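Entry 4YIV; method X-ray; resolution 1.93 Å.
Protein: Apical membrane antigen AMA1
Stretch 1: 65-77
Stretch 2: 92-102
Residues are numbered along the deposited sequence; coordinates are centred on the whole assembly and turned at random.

Stretch 1, residues 65-77: HIELQQPDRPPYR
Stretch 2 92-102: QSGNPLPGGFN

Two stretches with little regular structure can still be joined when side-chain donors reach backbone carbonyls of a proline- and glycine-rich loop, and this segment of the apical membrane antigen AMA1 is a compact example. Stretch 1 begins as a strand at H65, extended through I66 (phi/psi -104/118), and continues as loop, turning where Y76 N donates to R73 O at 2.8 Å, with a cis peptide before P75. Stretch 2 leaves a helix at G94 (69/-169), has a second cis peptide before P96, and takes positive phi again at G99 (77/-156). From I66 to P75 the chains run roughly antiparallel (I66-F101 9.2 Å, Q70-P96 7.0 Å, P75-S93 6.5 Å, CA to CA); after P75 stretch 1 turns back, and the CA of Y76 lies 5.6 Å from that of P98.

Y76 (chi1 -65°, chi2 -81°) is the most covered residue. The CB of Y76 points sideways, yet its phenol reaches the loop, and Y76 OH donates to P96 O at 2.7 Å. L97 O and P96 O lie at the ring edge, while Y76 CE1 packs 3.8 Å from P98 CB. Beside it, P75 CG rests 3.5 Å from S93 CB.

Q70 (m, t, chi3 -30°) works similarly: Q70 NE2 donates to L97 O at 3.2 Å and to G99 O at 2.9 Å, so one amide joins two carbonyls. P71 CD meets P96 CG at 3.7 Å. Farther along, the CA-to-CB bonds of I66 (m, m) and L68 (m, t) point toward stretch 2, where both side chains pack against F101 (chi1 -75°, chi2 9°), with I66 CG2 3.8 Å from F101 CE2 and L68 CD2 4.2 Å from F101 CZ.

Water extends the polar contacts. One molecule accepts from R73 NH2 at 3.0 Å and donates to N95 O at 2.9 Å; another donates to P75 O and accepts from G99 N, both at 2.9 Å.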

# COMPACT_ATOMS: atom_id res chain seq x y z
N HIS A 65 4.10 -1.93 -7.57
CA HIS A 65 5.18 -1.58 -8.47
C HIS A 65 4.57 -0.85 -9.66
O HIS A 65 3.36 -0.89 -9.87
CB HIS A 65 5.97 -2.83 -8.94
CG HIS A 65 5.12 -3.93 -9.51
ND1 HIS A 65 4.30 -4.72 -8.73
CD2 HIS A 65 5.04 -4.42 -10.77
CE1 HIS A 65 3.70 -5.62 -9.50
NE2 HIS A 65 4.12 -5.45 -10.75
N ILE A 66 5.41 -0.17 -10.42
CA ILE A 66 4.96 0.59 -11.58
C ILE A 66 5.34 -0.20 -12.84
O ILE A 66 6.50 -0.44 -13.08
CB ILE A 66 5.58 1.98 -11.62
CG1 ILE A 66 5.39 2.72 -10.26
CG2 ILE A 66 4.93 2.80 -12.75
CD1 ILE A 66 3.89 2.86 -9.87
N GLU A 67 4.34 -0.61 -13.61
CA GLU A 67 4.56 -1.37 -14.82
C GLU A 67 4.74 -0.42 -15.99
O GLU A 67 3.89 0.43 -16.21
CB GLU A 67 3.34 -2.28 -15.04
CG GLU A 67 3.33 -3.08 -16.35
CD GLU A 67 2.01 -3.85 -16.51
OE1 GLU A 67 1.96 -5.07 -16.24
OE2 GLU A 67 1.01 -3.22 -16.88
N LEU A 68 5.81 -0.61 -16.78
CA LEU A 68 6.11 0.32 -17.87
C LEU A 68 5.65 -0.23 -19.22
O LEU A 68 5.43 -1.43 -19.35
CB LEU A 68 7.61 0.61 -17.93
CG LEU A 68 8.32 0.96 -16.62
CD1 LEU A 68 9.70 1.48 -16.94
CD2 LEU A 68 7.54 1.97 -15.82
N GLN A 69 5.53 0.64 -20.21
CA GLN A 69 5.11 0.20 -21.56
C GLN A 69 6.12 0.67 -22.63
O GLN A 69 5.75 1.31 -23.62
CB GLN A 69 3.70 0.71 -21.87
CG GLN A 69 2.55 0.09 -21.00
CD GLN A 69 2.34 -1.40 -21.23
OE1 GLN A 69 2.59 -1.93 -22.32
NE2 GLN A 69 1.85 -2.08 -20.20
N GLN A 70 7.40 0.43 -22.36
CA GLN A 70 8.46 0.74 -23.31
C GLN A 70 8.42 -0.31 -24.42
O GLN A 70 7.86 -1.38 -24.23
CB GLN A 70 9.83 0.71 -22.63
CG GLN A 70 10.06 1.89 -21.63
CD GLN A 70 11.26 1.66 -20.74
OE1 GLN A 70 11.59 0.52 -20.43
NE2 GLN A 70 11.92 2.74 -20.34
N PRO A 71 9.05 -0.01 -25.57
CA PRO A 71 9.23 -1.01 -26.63
C PRO A 71 9.88 -2.26 -26.08
O PRO A 71 10.79 -2.15 -25.24
CB PRO A 71 10.17 -0.32 -27.63
CG PRO A 71 9.92 1.14 -27.42
CD PRO A 71 9.64 1.29 -25.93
N ASP A 72 9.47 -3.43 -26.57
CA ASP A 72 10.04 -4.70 -26.10
C ASP A 72 11.28 -5.08 -26.88
O ASP A 72 11.26 -6.02 -27.68
CB ASP A 72 9.03 -5.83 -26.20
CG ASP A 72 7.87 -5.66 -25.24
OD1 ASP A 72 8.08 -5.16 -24.11
OD2 ASP A 72 6.73 -6.03 -25.63
N ARG A 73 12.36 -4.36 -26.63
CA ARG A 73 13.59 -4.56 -27.35
C ARG A 73 14.68 -3.69 -26.73
O ARG A 73 14.37 -2.69 -26.07
CB ARG A 73 13.40 -4.20 -28.82
CG ARG A 73 12.93 -2.78 -28.97
CD ARG A 73 13.02 -2.31 -30.38
NE ARG A 73 12.57 -0.93 -30.55
CZ ARG A 73 13.32 0.15 -30.32
NH1 ARG A 73 14.57 0.03 -29.85
NH2 ARG A 73 12.79 1.35 -30.52
N PRO A 74 15.96 -4.04 -26.95
CA PRO A 74 17.04 -3.16 -26.47
C PRO A 74 16.86 -1.76 -27.02
O PRO A 74 16.39 -1.64 -28.15
CB PRO A 74 18.30 -3.82 -27.02
CG PRO A 74 17.93 -5.28 -27.18
CD PRO A 74 16.47 -5.29 -27.54
N PRO A 75 17.22 -0.72 -26.25
CA PRO A 75 17.85 -0.78 -24.93
C PRO A 75 16.84 -0.82 -23.77
O PRO A 75 17.22 -0.54 -22.65
CB PRO A 75 18.65 0.52 -24.89
CG PRO A 75 17.82 1.48 -25.67
CD PRO A 75 17.16 0.66 -26.76
N TYR A 76 15.60 -1.19 -24.05
CA TYR A 76 14.53 -1.01 -23.08
C TYR A 76 14.38 -2.23 -22.17
O TYR A 76 14.35 -3.36 -22.65
CB TYR A 76 13.20 -0.71 -23.80
CG TYR A 76 13.20 0.59 -24.54
CD1 TYR A 76 12.99 1.79 -23.88
CD2 TYR A 76 13.44 0.63 -25.90
CE1 TYR A 76 13.02 3.03 -24.56
CE2 TYR A 76 13.50 1.84 -26.58
CZ TYR A 76 13.28 3.03 -25.94
OH TYR A 76 13.32 4.20 -26.67
N ARG A 77 14.27 -1.98 -20.86
CA ARG A 77 14.18 -3.06 -19.88
C ARG A 77 12.80 -3.22 -19.24
O ARG A 77 12.55 -4.23 -18.59
CB ARG A 77 15.23 -2.83 -18.79
CG ARG A 77 16.67 -2.93 -19.31
CD ARG A 77 17.16 -4.37 -19.27
NE ARG A 77 18.60 -4.43 -19.47
CZ ARG A 77 19.51 -3.97 -18.61
NH1 ARG A 77 19.13 -3.39 -17.47
NH2 ARG A 77 20.80 -4.08 -18.89
N GLN A 92 20.92 7.83 -27.61
CA GLN A 92 21.12 6.51 -28.21
C GLN A 92 19.84 5.72 -28.45
O GLN A 92 19.78 4.93 -29.38
CB GLN A 92 22.05 5.66 -27.34
CG GLN A 92 23.50 6.10 -27.40
CD GLN A 92 24.38 5.33 -26.42
OE1 GLN A 92 23.93 4.37 -25.78
NE2 GLN A 92 25.64 5.75 -26.30
N SER A 93 18.82 5.88 -27.61
CA SER A 93 17.62 5.08 -27.77
C SER A 93 16.61 5.73 -28.71
O SER A 93 15.80 5.04 -29.34
CB SER A 93 16.96 4.84 -26.40
OG SER A 93 16.47 6.06 -25.85
N GLY A 94 16.61 7.06 -28.77
CA GLY A 94 15.49 7.79 -29.35
C GLY A 94 14.26 7.66 -28.44
O GLY A 94 14.40 7.20 -27.30
N ASN A 95 13.08 8.08 -28.90
CA ASN A 95 11.87 8.05 -28.07
C ASN A 95 11.30 6.63 -27.95
O ASN A 95 11.38 5.86 -28.89
CB ASN A 95 10.78 8.96 -28.65
CG ASN A 95 11.05 10.41 -28.41
OD1 ASN A 95 11.65 10.79 -27.40
ND2 ASN A 95 10.62 11.24 -29.33
N PRO A 96 10.69 6.28 -26.80
CA PRO A 96 10.55 7.06 -25.57
C PRO A 96 11.82 6.98 -24.71
O PRO A 96 12.77 6.25 -25.03
CB PRO A 96 9.37 6.37 -24.87
CG PRO A 96 9.55 4.94 -25.19
CD PRO A 96 10.08 4.94 -26.65
N LEU A 97 11.83 7.75 -23.64
CA LEU A 97 12.89 7.67 -22.65
C LEU A 97 13.13 6.23 -22.29
O LEU A 97 12.18 5.47 -22.06
CB LEU A 97 12.53 8.48 -21.40
CG LEU A 97 12.46 9.99 -21.60
CD1 LEU A 97 11.59 10.60 -20.52
CD2 LEU A 97 13.85 10.60 -21.59
N PRO A 98 14.40 5.80 -22.28
CA PRO A 98 14.68 4.46 -21.79
C PRO A 98 14.85 4.48 -20.25
O PRO A 98 14.53 5.49 -19.59
CB PRO A 98 16.00 4.11 -22.50
CG PRO A 98 16.71 5.45 -22.60
CD PRO A 98 15.63 6.51 -22.71
N GLY A 99 15.32 3.39 -19.68
CA GLY A 99 15.65 3.35 -18.26
C GLY A 99 14.40 3.23 -17.38
O GLY A 99 13.34 2.75 -17.82
N GLY A 100 14.52 3.67 -16.13
CA GLY A 100 13.40 3.59 -15.20
C GLY A 100 13.28 4.84 -14.36
O GLY A 100 13.50 5.97 -14.84
N PHE A 101 12.92 4.64 -13.09
CA PHE A 101 12.51 5.74 -12.22
C PHE A 101 13.55 6.04 -11.15
O PHE A 101 13.44 7.06 -10.47
CB PHE A 101 11.20 5.41 -11.51
CG PHE A 101 9.96 5.50 -12.37
CD1 PHE A 101 10.00 5.67 -13.74
CD2 PHE A 101 8.73 5.41 -11.76
CE1 PHE A 101 8.82 5.76 -14.47
CE2 PHE A 101 7.57 5.47 -12.46
CZ PHE A 101 7.62 5.66 -13.84
N ASN A 102 14.51 5.13 -10.99
CA ASN A 102 15.52 5.24 -9.95
C ASN A 102 16.43 6.45 -10.05
O ASN A 102 16.92 6.79 -11.12
CB ASN A 102 16.37 3.96 -9.93
CG ASN A 102 17.27 3.88 -8.72
OD1 ASN A 102 16.81 3.72 -7.60
ND2 ASN A 102 18.57 3.97 -8.95
O HOH W 1 13.49 4.15 -29.81
O HOH W 2 16.11 2.40 -29.99
O HOH W 3 16.13 0.66 -20.19